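Side-chain contacts in diacylglycerol O-acyltransferase (Marinobacter hydrocarbonoclasticus, PDB 6CHJ), which probably transfers the acyl group of acyl-CoA to diacylglycerol or fatty alcohols, yielding triacylglycerols and wax esters: residues P68-D73 / R112-V117; E85-P90 / L97-A102; K249-V254 / T260-V265; V266-A271 / L327-G332; F361-G366 / Q372-V377. All coordinates share one frame; numbering follows the deposited sequence.

Interaction 1: P68-D73 / R112-V117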
# COMPACT_ATOMS: atom_id res chain seq x y z
N PRO B 68 -13.43 13.70 -15.83
CA PRO B 68 -13.64 12.59 -14.89
C PRO B 68 -15.07 12.53 -14.38
O PRO B 68 -15.67 13.54 -14.02
CB PRO B 68 -12.66 12.91 -13.75
CG PRO B 68 -12.57 14.41 -13.76
CD PRO B 68 -12.66 14.80 -15.22
N VAL B 69 -15.61 11.31 -14.34
CA VAL B 69 -16.97 11.06 -13.88
C VAL B 69 -16.98 9.81 -13.02
O VAL B 69 -16.13 8.93 -13.15
CB VAL B 69 -17.96 10.90 -15.05
CG1 VAL B 69 -17.96 12.14 -15.92
CG2 VAL B 69 -17.62 9.66 -15.88
N TRP B 70 -17.96 9.75 -12.12
CA TRP B 70 -18.25 8.52 -11.40
C TRP B 70 -19.14 7.63 -12.26
O TRP B 70 -19.90 8.10 -13.11
CB TRP B 70 -18.96 8.82 -10.08
CG TRP B 70 -18.19 9.63 -9.09
CD1 TRP B 70 -18.62 10.76 -8.46
CD2 TRP B 70 -16.87 9.37 -8.59
NE1 TRP B 70 -17.65 11.22 -7.59
CE2 TRP B 70 -16.57 10.38 -7.65
CE3 TRP B 70 -15.91 8.38 -8.84
CZ2 TRP B 70 -15.35 10.44 -6.98
CZ3 TRP B 70 -14.71 8.44 -8.17
CH2 TRP B 70 -14.44 9.47 -7.25
N VAL B 71 -19.06 6.32 -12.01
CA VAL B 71 -19.89 5.33 -12.70
C VAL B 71 -20.20 4.19 -11.75
O VAL B 71 -19.41 3.85 -10.86
CB VAL B 71 -19.22 4.77 -13.99
CG1 VAL B 71 -19.26 5.79 -15.11
CG2 VAL B 71 -17.81 4.33 -13.71
N GLU B 72 -21.36 3.59 -11.95
CA GLU B 72 -21.81 2.50 -11.10
C GLU B 72 -20.98 1.25 -11.38
O GLU B 72 -21.02 0.71 -12.49
CB GLU B 72 -23.30 2.25 -11.34
CG GLU B 72 -24.01 1.52 -10.21
CD GLU B 72 -24.78 0.32 -10.70
OE1 GLU B 72 -24.71 0.02 -11.92
OE2 GLU B 72 -25.48 -0.33 -9.89
N ASP B 73 -20.23 0.79 -10.39
CA ASP B 73 -19.31 -0.32 -10.62
C ASP B 73 -20.09 -1.62 -10.76
O ASP B 73 -20.68 -2.10 -9.79
CB ASP B 73 -18.28 -0.41 -9.50
CG ASP B 73 -17.09 -1.27 -9.88
OD1 ASP B 73 -16.73 -1.27 -11.08
OD2 ASP B 73 -16.53 -1.96 -9.00
N ARG B 112 -10.94 0.94 -9.05
CA ARG B 112 -12.06 0.42 -8.28
C ARG B 112 -12.57 1.50 -7.34
O ARG B 112 -11.85 2.47 -7.06
CB ARG B 112 -11.65 -0.82 -7.49
CG ARG B 112 -10.76 -1.73 -8.29
CD ARG B 112 -10.45 -2.94 -7.49
NE ARG B 112 -11.40 -4.00 -7.83
CZ ARG B 112 -11.03 -5.22 -8.20
NH1 ARG B 112 -9.74 -5.53 -8.27
NH2 ARG B 112 -11.96 -6.11 -8.50
N PRO B 113 -13.81 1.38 -6.88
CA PRO B 113 -14.30 2.31 -5.85
C PRO B 113 -13.28 2.42 -4.73
O PRO B 113 -12.69 1.42 -4.30
CB PRO B 113 -15.61 1.68 -5.37
CG PRO B 113 -15.63 0.30 -5.99
CD PRO B 113 -14.83 0.38 -7.23
N MET B 114 -13.01 3.64 -4.29
CA MET B 114 -11.80 3.90 -3.53
C MET B 114 -12.10 3.88 -2.03
O MET B 114 -12.01 4.88 -1.32
CB MET B 114 -11.17 5.20 -3.99
CG MET B 114 -10.90 5.20 -5.49
SD MET B 114 -9.89 6.58 -6.05
CE MET B 114 -11.11 7.58 -6.93
N TRP B 115 -12.42 2.68 -1.54
CA TRP B 115 -12.59 2.50 -0.11
C TRP B 115 -12.04 1.14 0.30
O TRP B 115 -12.02 0.21 -0.50
CB TRP B 115 -14.05 2.63 0.31
CG TRP B 115 -14.96 1.61 -0.30
CD1 TRP B 115 -15.63 1.73 -1.49
CD2 TRP B 115 -15.31 0.34 0.24
NE1 TRP B 115 -16.37 0.59 -1.71
CE2 TRP B 115 -16.20 -0.27 -0.67
CE3 TRP B 115 -14.96 -0.35 1.41
CZ2 TRP B 115 -16.74 -1.54 -0.44
CZ3 TRP B 115 -15.50 -1.61 1.63
CH2 TRP B 115 -16.39 -2.18 0.71
N GLU B 116 -11.54 1.06 1.53
CA GLU B 116 -11.17 -0.21 2.13
C GLU B 116 -11.65 -0.22 3.57
O GLU B 116 -11.63 0.82 4.24
CB GLU B 116 -9.66 -0.43 2.12
CG GLU B 116 -9.05 -0.57 0.74
CD GLU B 116 -7.55 -0.31 0.73
OE1 GLU B 116 -6.89 -0.45 1.79
OE2 GLU B 116 -7.04 0.06 -0.34
N VAL B 117 -12.09 -1.38 4.04
CA VAL B 117 -12.32 -1.62 5.46
C VAL B 117 -11.40 -2.75 5.90
O VAL B 117 -11.38 -3.82 5.28
CB VAL B 117 -13.79 -1.98 5.76
CG1 VAL B 117 -13.99 -2.14 7.25
CG2 VAL B 117 -14.73 -0.93 5.19

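Interaction 2: E85-P90 / L97-A102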
# COMPACT_ATOMS: atom_id res chain seq x y z
N GLU B 85 -7.27 -8.95 8.88
CA GLU B 85 -5.86 -8.95 9.19
C GLU B 85 -5.69 -9.07 10.69
O GLU B 85 -6.66 -9.00 11.46
CB GLU B 85 -5.16 -7.67 8.67
CG GLU B 85 -4.84 -7.68 7.17
CD GLU B 85 -5.33 -6.41 6.46
OE1 GLU B 85 -5.96 -5.56 7.11
OE2 GLU B 85 -5.08 -6.28 5.24
N ALA B 86 -4.45 -9.24 11.11
CA ALA B 86 -4.14 -9.59 12.48
C ALA B 86 -2.89 -8.85 12.91
O ALA B 86 -2.01 -8.57 12.10
CB ALA B 86 -3.90 -11.10 12.63
N LEU B 87 -2.84 -8.52 14.24
CA LEU B 87 -1.66 -7.81 14.69
C LEU B 87 -0.57 -8.80 15.06
O LEU B 87 -0.86 -9.90 15.52
CB LEU B 87 -1.99 -6.94 15.90
CG LEU B 87 -2.90 -5.74 15.66
CD1 LEU B 87 -3.04 -5.01 16.95
CD2 LEU B 87 -2.37 -4.81 14.55
N PRO B 88 0.69 -8.46 14.87
CA PRO B 88 1.76 -9.34 15.36
C PRO B 88 1.83 -9.29 16.89
O PRO B 88 1.45 -8.30 17.52
CB PRO B 88 3.02 -8.74 14.73
CG PRO B 88 2.70 -7.25 14.67
CD PRO B 88 1.20 -7.14 14.45
N THR B 89 2.33 -10.38 17.47
CA THR B 89 2.60 -10.43 18.90
C THR B 89 3.42 -9.20 19.31
O THR B 89 4.44 -8.90 18.67
CB THR B 89 3.36 -11.72 19.26
OG1 THR B 89 2.50 -12.85 19.07
CG2 THR B 89 3.84 -11.71 20.70
N PRO B 90 3.03 -8.49 20.39
CA PRO B 90 2.02 -8.88 21.38
C PRO B 90 0.63 -8.25 21.24
O PRO B 90 -0.11 -8.26 22.22
CB PRO B 90 2.65 -8.45 22.70
CG PRO B 90 3.69 -7.36 22.33
CD PRO B 90 3.77 -7.29 20.82
N LEU B 97 -1.12 0.71 16.07
CA LEU B 97 -0.84 1.98 15.42
C LEU B 97 0.15 1.80 14.29
O LEU B 97 0.05 2.52 13.29
CB LEU B 97 -0.33 3.01 16.43
CG LEU B 97 -1.33 3.36 17.55
CD1 LEU B 97 -0.76 4.41 18.48
CD2 LEU B 97 -2.69 3.81 17.02
N SER B 98 1.09 0.85 14.44
CA SER B 98 2.00 0.51 13.35
C SER B 98 1.24 -0.03 12.17
O SER B 98 1.57 0.28 11.02
CB SER B 98 3.03 -0.52 13.80
OG SER B 98 3.48 -0.23 15.11
N PHE B 99 0.21 -0.83 12.43
CA PHE B 99 -0.59 -1.37 11.33
C PHE B 99 -1.25 -0.24 10.55
O PHE B 99 -1.26 -0.25 9.32
CB PHE B 99 -1.65 -2.37 11.84
CG PHE B 99 -2.61 -2.81 10.77
CD1 PHE B 99 -2.36 -3.95 10.02
CD2 PHE B 99 -3.74 -2.04 10.45
CE1 PHE B 99 -3.23 -4.34 8.99
CE2 PHE B 99 -4.60 -2.41 9.42
CZ PHE B 99 -4.35 -3.57 8.69
N VAL B 100 -1.83 0.73 11.26
CA VAL B 100 -2.52 1.82 10.57
C VAL B 100 -1.52 2.70 9.82
O VAL B 100 -1.82 3.20 8.72
CB VAL B 100 -3.39 2.62 11.55
CG1 VAL B 100 -4.01 3.83 10.85
CG2 VAL B 100 -4.49 1.72 12.17
N SER B 101 -0.32 2.87 10.37
CA SER B 101 0.69 3.72 9.73
C SER B 101 1.15 3.13 8.40
O SER B 101 1.26 3.84 7.39
CB SER B 101 1.87 3.93 10.69
OG SER B 101 1.42 4.29 12.00
N ALA B 102 1.40 1.81 8.38
CA ALA B 102 1.71 1.10 7.15
C ALA B 102 0.55 1.16 6.16
O ALA B 102 0.73 1.47 4.98
CB ALA B 102 2.06 -0.37 7.46

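Interaction 3: K249-V254 / T260-V265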
# COMPACT_ATOMS: atom_id res chain seq x y z
N LYS B 249 -14.00 15.51 31.21
CA LYS B 249 -14.17 16.29 32.44
C LYS B 249 -12.83 16.62 33.08
O LYS B 249 -12.70 17.66 33.73
CB LYS B 249 -15.09 15.58 33.45
CG LYS B 249 -15.03 16.20 34.88
CD LYS B 249 -15.41 17.73 34.92
CE LYS B 249 -14.82 18.44 36.16
NZ LYS B 249 -14.91 19.94 36.12
N ARG B 250 -11.82 15.78 32.86
CA ARG B 250 -10.47 16.20 33.21
C ARG B 250 -10.13 17.52 32.53
O ARG B 250 -9.57 18.43 33.15
CB ARG B 250 -9.47 15.12 32.83
CG ARG B 250 -8.04 15.53 33.00
CD ARG B 250 -7.05 14.36 32.81
NE ARG B 250 -5.69 14.83 33.05
CZ ARG B 250 -4.60 14.36 32.48
NH1 ARG B 250 -4.67 13.36 31.60
NH2 ARG B 250 -3.41 14.89 32.79
N ILE B 251 -10.51 17.67 31.26
CA ILE B 251 -10.20 18.88 30.51
C ILE B 251 -11.13 20.01 30.89
O ILE B 251 -10.73 21.18 30.92
CB ILE B 251 -10.26 18.56 28.99
CG1 ILE B 251 -9.01 17.81 28.54
CG2 ILE B 251 -10.46 19.81 28.15
CD1 ILE B 251 -9.09 17.37 27.07
N ARG B 252 -12.40 19.70 31.19
CA ARG B 252 -13.31 20.74 31.66
C ARG B 252 -12.83 21.33 32.99
O ARG B 252 -12.92 22.55 33.20
CB ARG B 252 -14.72 20.18 31.79
CG ARG B 252 -15.64 20.64 30.68
CD ARG B 252 -17.05 20.12 30.90
NE ARG B 252 -17.41 19.02 30.01
CZ ARG B 252 -17.45 17.74 30.39
NH1 ARG B 252 -17.13 17.40 31.63
NH2 ARG B 252 -17.80 16.80 29.52
N ALA B 253 -12.31 20.49 33.89
CA ALA B 253 -11.74 21.01 35.13
C ALA B 253 -10.69 22.08 34.86
O ALA B 253 -10.63 23.10 35.56
CB ALA B 253 -11.13 19.87 35.95
N VAL B 254 -9.88 21.89 33.82
CA VAL B 254 -8.88 22.89 33.50
C VAL B 254 -9.55 24.13 32.91
O VAL B 254 -9.09 25.26 33.12
CB VAL B 254 -7.81 22.28 32.57
CG1 VAL B 254 -6.81 23.34 32.05
CG2 VAL B 254 -7.10 21.15 33.31
N THR B 260 -11.48 29.22 30.56
CA THR B 260 -11.37 29.03 29.12
C THR B 260 -12.37 27.98 28.66
O THR B 260 -13.08 27.39 29.47
CB THR B 260 -9.95 28.62 28.71
OG1 THR B 260 -9.70 27.28 29.17
CG2 THR B 260 -8.89 29.60 29.26
N THR B 261 -12.42 27.77 27.34
CA THR B 261 -13.30 26.79 26.71
C THR B 261 -12.57 25.47 26.54
O THR B 261 -11.36 25.37 26.74
CB THR B 261 -13.77 27.28 25.34
OG1 THR B 261 -12.70 27.12 24.41
CG2 THR B 261 -14.16 28.74 25.38
N VAL B 262 -13.32 24.43 26.16
CA VAL B 262 -12.69 23.15 25.85
C VAL B 262 -11.78 23.29 24.63
O VAL B 262 -10.62 22.86 24.65
CB VAL B 262 -13.73 22.04 25.65
CG1 VAL B 262 -13.03 20.73 25.23
CG2 VAL B 262 -14.53 21.80 26.93
N ASN B 263 -12.29 23.92 23.57
CA ASN B 263 -11.49 24.11 22.36
C ASN B 263 -10.16 24.79 22.66
O ASN B 263 -9.14 24.48 22.03
CB ASN B 263 -12.27 24.92 21.32
CG ASN B 263 -12.91 24.04 20.27
OD1 ASN B 263 -12.60 24.15 19.08
ND2 ASN B 263 -13.81 23.15 20.70
N ASP B 264 -10.14 25.73 23.61
CA ASP B 264 -8.90 26.41 23.96
C ASP B 264 -7.89 25.43 24.56
O ASP B 264 -6.73 25.39 24.16
CB ASP B 264 -9.16 27.56 24.94
CG ASP B 264 -10.05 28.64 24.36
OD1 ASP B 264 -9.77 29.13 23.25
OD2 ASP B 264 -11.04 29.00 25.03
N VAL B 265 -8.33 24.63 25.54
CA VAL B 265 -7.40 23.73 26.22
C VAL B 265 -6.81 22.73 25.23
O VAL B 265 -5.60 22.46 25.23
CB VAL B 265 -8.09 23.02 27.39
CG1 VAL B 265 -7.17 21.95 27.98
CG2 VAL B 265 -8.53 24.03 28.46

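Interaction 4: V266-A271 / L327-G332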
# COMPACT_ATOMS: atom_id res chain seq x y z
N VAL B 266 -7.65 22.15 24.37
CA VAL B 266 -7.18 21.15 23.44
C VAL B 266 -6.21 21.75 22.42
O VAL B 266 -5.24 21.10 22.00
CB VAL B 266 -8.39 20.48 22.77
CG1 VAL B 266 -7.93 19.52 21.75
CG2 VAL B 266 -9.26 19.75 23.81
N THR B 267 -6.43 23.01 22.04
CA THR B 267 -5.47 23.70 21.17
C THR B 267 -4.17 23.96 21.92
O THR B 267 -3.08 23.85 21.35
CB THR B 267 -6.08 25.00 20.65
OG1 THR B 267 -7.26 24.70 19.89
CG2 THR B 267 -5.08 25.75 19.76
N ALA B 268 -4.28 24.31 23.21
CA ALA B 268 -3.10 24.47 24.06
C ALA B 268 -2.35 23.16 24.22
O ALA B 268 -1.11 23.14 24.23
CB ALA B 268 -3.53 25.01 25.43
N MET B 269 -3.07 22.05 24.38
CA MET B 269 -2.40 20.75 24.42
C MET B 269 -1.57 20.53 23.15
O MET B 269 -0.42 20.09 23.24
CB MET B 269 -3.40 19.62 24.61
CG MET B 269 -3.87 19.45 26.05
SD MET B 269 -5.34 18.42 26.08
CE MET B 269 -4.65 16.83 25.57
N CYS B 270 -2.13 20.89 21.98
CA CYS B 270 -1.36 20.79 20.74
C CYS B 270 -0.17 21.74 20.74
O CYS B 270 0.95 21.34 20.40
CB CYS B 270 -2.26 21.05 19.52
SG CYS B 270 -3.67 19.88 19.33
N ALA B 271 -0.38 23.01 21.12
CA ALA B 271 0.74 23.96 21.23
C ALA B 271 1.85 23.42 22.14
O ALA B 271 3.04 23.47 21.79
CB ALA B 271 0.25 25.30 21.75
N LEU B 327 -3.64 31.13 27.77
CA LEU B 327 -4.44 32.36 27.70
C LEU B 327 -4.11 33.21 26.48
O LEU B 327 -5.02 33.77 25.85
CB LEU B 327 -4.28 33.18 28.98
CG LEU B 327 -4.60 32.39 30.24
CD1 LEU B 327 -3.98 33.10 31.43
CD2 LEU B 327 -6.09 32.19 30.40
N LYS B 328 -2.82 33.33 26.12
CA LYS B 328 -2.50 33.98 24.85
C LYS B 328 -3.14 33.24 23.67
O LYS B 328 -3.52 33.88 22.69
CB LYS B 328 -0.98 34.07 24.66
CG LYS B 328 -0.27 34.83 25.77
CD LYS B 328 0.91 35.62 25.23
CE LYS B 328 1.79 36.14 26.37
NZ LYS B 328 3.14 36.56 25.89
N ILE B 329 -3.27 31.91 23.76
CA ILE B 329 -4.00 31.16 22.73
C ILE B 329 -5.48 31.49 22.80
O ILE B 329 -6.13 31.70 21.76
CB ILE B 329 -3.75 29.64 22.88
CG1 ILE B 329 -2.32 29.27 22.45
CG2 ILE B 329 -4.76 28.84 22.07
CD1 ILE B 329 -1.80 27.97 23.06
N HIS B 330 -6.04 31.56 24.01
CA HIS B 330 -7.48 31.78 24.16
C HIS B 330 -7.89 33.13 23.57
O HIS B 330 -8.78 33.20 22.71
CB HIS B 330 -7.86 31.69 25.64
CG HIS B 330 -9.10 32.44 25.99
ND1 HIS B 330 -9.21 33.20 27.14
CD2 HIS B 330 -10.30 32.53 25.37
CE1 HIS B 330 -10.41 33.74 27.20
NE2 HIS B 330 -11.09 33.36 26.13
N HIS B 331 -7.25 34.22 24.02
CA HIS B 331 -7.58 35.53 23.49
C HIS B 331 -7.22 35.65 22.02
O HIS B 331 -7.95 36.30 21.26
CB HIS B 331 -6.89 36.63 24.32
CG HIS B 331 -7.49 36.83 25.68
ND1 HIS B 331 -6.75 36.69 26.84
CD2 HIS B 331 -8.75 37.11 26.07
CE1 HIS B 331 -7.54 36.89 27.88
NE2 HIS B 331 -8.76 37.15 27.44
N GLY B 332 -6.13 35.00 21.60
CA GLY B 332 -5.74 35.09 20.21
C GLY B 332 -6.78 34.50 19.27
O GLY B 332 -6.96 34.99 18.16

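Interaction 5: F361-G366 / Q372-V377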
# COMPACT_ATOMS: atom_id res chain seq x y z
N PHE B 361 -0.06 28.60 -3.31
CA PHE B 361 1.07 28.66 -4.24
C PHE B 361 2.31 28.04 -3.62
O PHE B 361 3.09 27.37 -4.31
CB PHE B 361 1.37 30.11 -4.66
CG PHE B 361 2.61 30.24 -5.53
CD1 PHE B 361 2.50 30.17 -6.92
CD2 PHE B 361 3.87 30.42 -4.97
CE1 PHE B 361 3.63 30.27 -7.73
CE2 PHE B 361 5.01 30.53 -5.78
CZ PHE B 361 4.88 30.45 -7.16
N HIS B 362 2.52 28.27 -2.32
CA HIS B 362 3.73 27.72 -1.70
C HIS B 362 3.63 26.20 -1.53
O HIS B 362 4.61 25.50 -1.80
CB HIS B 362 4.02 28.37 -0.36
CG HIS B 362 5.27 27.84 0.27
ND1 HIS B 362 6.46 27.72 -0.42
CD2 HIS B 362 5.51 27.35 1.52
CE1 HIS B 362 7.38 27.20 0.37
NE2 HIS B 362 6.83 26.97 1.55
N LEU B 363 2.48 25.70 -1.04
CA LEU B 363 2.26 24.25 -0.93
C LEU B 363 2.53 23.54 -2.25
O LEU B 363 3.28 22.56 -2.30
CB LEU B 363 0.83 23.97 -0.46
CG LEU B 363 0.69 24.41 0.99
CD1 LEU B 363 -0.75 24.50 1.43
CD2 LEU B 363 1.48 23.47 1.88
N LEU B 364 1.95 24.07 -3.34
CA LEU B 364 2.05 23.44 -4.65
C LEU B 364 3.48 23.47 -5.20
O LEU B 364 3.89 22.55 -5.93
CB LEU B 364 1.11 24.12 -5.64
CG LEU B 364 -0.36 23.68 -5.58
CD1 LEU B 364 -1.24 24.66 -6.35
CD2 LEU B 364 -0.53 22.25 -6.12
N THR B 365 4.24 24.52 -4.89
CA THR B 365 5.49 24.72 -5.60
C THR B 365 6.73 24.69 -4.73
O THR B 365 7.81 24.35 -5.24
CB THR B 365 5.48 26.04 -6.39
OG1 THR B 365 5.66 27.15 -5.50
CG2 THR B 365 4.17 26.18 -7.20
N GLY B 366 6.62 25.02 -3.44
CA GLY B 366 7.81 25.16 -2.62
C GLY B 366 8.70 26.32 -3.01
O GLY B 366 9.87 26.35 -2.61
N GLN B 372 4.34 30.57 3.65
CA GLN B 372 3.87 29.33 4.27
C GLN B 372 2.56 29.53 5.04
O GLN B 372 1.65 28.70 4.95
CB GLN B 372 4.96 28.77 5.19
CG GLN B 372 4.52 27.58 6.07
CD GLN B 372 4.46 26.27 5.31
OE1 GLN B 372 5.39 25.92 4.58
NE2 GLN B 372 3.36 25.54 5.48
N THR B 373 2.46 30.63 5.81
CA THR B 373 1.22 31.11 6.43
C THR B 373 0.72 30.24 7.60
O THR B 373 0.10 30.74 8.54
CB THR B 373 0.11 31.25 5.38
OG1 THR B 373 0.62 31.94 4.23
CG2 THR B 373 -1.09 31.99 5.93
N PHE B 374 0.94 28.93 7.54
CA PHE B 374 0.64 28.13 8.70
C PHE B 374 1.53 26.91 8.69
O PHE B 374 1.93 26.41 7.64
CB PHE B 374 -0.85 27.74 8.79
CG PHE B 374 -1.39 27.02 7.58
CD1 PHE B 374 -1.34 25.63 7.51
CD2 PHE B 374 -1.99 27.72 6.54
CE1 PHE B 374 -1.84 24.95 6.40
CE2 PHE B 374 -2.50 27.06 5.42
CZ PHE B 374 -2.43 25.67 5.35
N ASN B 375 1.87 26.45 9.89
CA ASN B 375 2.81 25.34 10.00
C ASN B 375 2.11 24.00 10.12
O ASN B 375 2.75 22.98 9.84
CB ASN B 375 3.74 25.57 11.19
CG ASN B 375 4.45 26.92 11.13
OD1 ASN B 375 3.92 27.93 11.60
ND2 ASN B 375 5.64 26.94 10.55
N VAL B 376 0.83 23.98 10.48
CA VAL B 376 0.13 22.73 10.72
C VAL B 376 -1.38 22.97 10.67
O VAL B 376 -1.85 24.08 10.94
CB VAL B 376 0.58 22.13 12.08
CG1 VAL B 376 0.36 23.15 13.20
CG2 VAL B 376 -0.13 20.82 12.37
N VAL B 377 -2.13 21.93 10.33
CA VAL B 377 -3.59 21.93 10.43
C VAL B 377 -3.97 21.28 11.75
O VAL B 377 -3.44 20.22 12.10
CB VAL B 377 -4.23 21.17 9.26
CG1 VAL B 377 -5.76 21.05 9.47
CG2 VAL B 377 -3.89 21.87 7.94
O HOH W 1 8.43 25.52 3.31

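Interaction 1: P68-D73 / R112-V117
The carboxylate oxygen OD2 of D73 rests on the pyrrolidine ring of P113, 3.4 Å from CD and 3.9 Å from CG, with the two side chains crossing at about a right angle. D73 reaches the proline because its CG stands anti to the backbone N (chi1 -164°), which carries the carboxylate off the end of strand 67-72 and across to the turn before strand 115-121. The contact is van der Waals, with perhaps a weak electrostatic part: CD, bonded to the amide nitrogen of P113, probably bears slightly polarised C-H groups. D73 OD2 also lies 5.6 Å from R112 NE, too far for a salt bridge, though the opposite charges may attract weakly, while OD1 makes a long, weak ion pair with R60.

The second meeting is wholly apolar. The terminal methyl of M114 approaches the indole of W70 in the plane of the ring, at the rim of the six-membered part, with CE 3.8 Å from CH2 and 3.9 Å from CZ3. A bend at chi3 (-108°) turns the methyl outward to the ring edge. M114 is itself the centre of an inverse gamma turn, and its backbone pairs with H135, the first histidine of the HHxxxDG signature of this family.

The two-stranded sheet of 59-64 and 67-72 is thus tied to the entry of strand 115-121 by two separate small contacts. Since neither is a directional bond, the join probably depends on fit of shape, with at most a weak pull of nearby arginines on the carboxylate.

Interaction 2: E85-P90 / L97-A102
At the edge of the F99 ring, near its plane, lies the carboxylate of E85: OE1 comes 3.0 Å from CZ and 3.5 Å from CE1, and the carboxylate plane is turned 56° from that of the ring. L87 CD2 approaches obliquely and packs 3.7 Å from F99 CB. The contact lies within a beta-alpha-beta crossover in which strand 82-86 leads through helix 93-105 to strand 115-121, its parallel neighbour in the sheet. F99 is one of the residues by which the helix reaches back to the strand it has just left; with CG anti to the backbone N (chi1 172°), its side chain also packs on I120 of strand 115-121.

The ring's hydrogen-bearing rim, weakly positive, would suit the negative oxygen, yet the stronger partner of E85 OE1 is H118, whose ND1 it hydrogen-bonds. An alanine in place of E85 is likely to leave H118 ND1 without this mate and to open a gap along the rim of F99. The loop after the strand faces the second subunit: P88 packs on F84 of that neighbouring chain, and T89 OG1 hydrogen-bonds its E121.

Within the helix, the carbonyl oxygen of L97 is held twice by S101, through N and through OG (2.6 Å), the two donors reaching L97 O from opposite faces of the carbonyl plane.

Interaction 3: K249-V254 / T260-V265
Apolar branches carry the meeting of helix 248-258 with the start of helix 262-280. The methyl CG2 of I251 sits between two valines, 4.0 Å from V262 CG1 and 3.9 Å from V265 CG1. It can serve both because it stands anti to the backbone N, which turns it to the facing helix. I251 and V265 run alongside each other, pointing opposite ways, whereas V262 meets the isoleucine at about a right angle. One turn further along, V254 CG1 touches the other branch of V265, CG2, at 4.0 Å, so V265 uses both its methyls across the interface. At the outer margin the aliphatic part of R252 joins in, its CG lying 4.1 Å from V262 CG2.

The polar bonds lie within the second segment and fix how its helix begins. T261 is the N-cap, and with D264 it forms a capping box. D264 N donates to T261 OG1 (3.0 Å), and T261 N returns a bond to the anti lone pair of D264 OD2. The same OD2 also accepts from T261 OG1 at 2.6 Å, this donor arriving from well above the carboxylate plane. Both donors of T261 thus grip one oxygen, which probably limits rotation of the D264 carboxylate.

Other helices enclose this pair of consecutive helices. Helix 437-453 packs on I251 and V254 through L446 and L449, and R250 forms salt bridges with its E443 and E450. Helix 322-338 covers T260 with L326 and L327, and its H330 and M333 lie against D264.

Interaction 4: V266-A271 / L327-G332
I329 drives both of its methyl ends into helix 262-280 and carries the whole tight part of the contact. Its CD1 comes 3.6 Å from A271 CB and 3.9 Å from the backbone CA of A268, whose own CB is at 4.2 Å; with alanine at both positions, the isoleucine tip can approach the helix backbone itself. The other branch, CG2, meets the methyl CG2 of T267 at 3.9 Å. CG1 lies anti to the carbonyl carbon (chi1 -72°) and CG2 anti to N, which spreads the two branches along the partner helix. T267 presents carbon to the isoleucine because its hydroxyl is bonded back to N263 O.

The two segments are helices whose axes approach to 9.7 Å at an angle of 127° between their directions. Helix 262-280 lies between helix 322-338 and a mixed sheet, against which V266, M269 and C270 turn toward F423, L414 and M412. A mixed sheet flanked by helices is the pattern of the lobes of CoA-dependent acyltransferases, to whose clan this family belongs.

Away from I329 the packing gives way to solvent. K328 and H331 are exposed, and K328 NZ forms a salt bridge with E324 of its own helix. H330 bonds E334 through NE2, while its ND1 stands 3.9 Å above the centre of the H331 ring.

Interaction 5: F361-G366 / Q372-V377
H362 turns its ring edge to the side chain of Q372: H362 CD2 is 3.4 Å from Q372 OE1 and 3.8 Å from Q372 CA. The carboxamide plane stands at 85° to the imidazole, and OE1 lies close to the ring's own plane. This joins the last turns of helix 345-365 to the loop that leads into strand 376-380 of a mixed sheet, a helix-to-strand connection within the C-terminal domain. One water spans the pair in the imidazole plane, 2.8 Å from H362 NE2 and giving a weak, long bond to Q372 OE1. On the far side of the ring, ND1 is hydrogen-bonded to the backbone N of A368.

The amide nitrogen of Q372 turns the other way: NE2 donates to F374 O at 2.7 Å, nearly along the C=O axis. A bend at chi2 (78°) folds the amide back over its own loop and makes this bond possible. A leucine at Q372 would probably leave F374 O without this donor and the water without its weak bond to the OE1 carbonyl. Beside the polar pair, L363 CD1 packs loosely on F374 CZ, while the phenylalanine ring stacks edge-to-face with F292.

The helix ends at T365; G366 follows with a positive phi, which favours glycine. At that last helical residue, T365 OG1 donates to F361 O at 2.8 Å and lies 3.4 Å above the F361 ring, offset toward the rim.

Overall arrangement
Interactions 3 and 4 are direct neighbours: their centres lie 11 Å apart on the shared helix 262-280, and I251 of the first touches V266 and M269 of the second. Interaction 5 stands about 22 Å from interaction 4, centre to centre, its helix being the next in the chain after 322-338. Interaction 2 is nested in the chain loop closed by interaction 1; both reach one sheet, with nearest atoms about 6 Å apart. The pairs 1 and 3, and 1 and 4, lie across the chain's centre, about 40 Å between centres. Interaction 1 adjoins the HHxxxDG signature of the family, consistent with nearness to the acyl-transfer site.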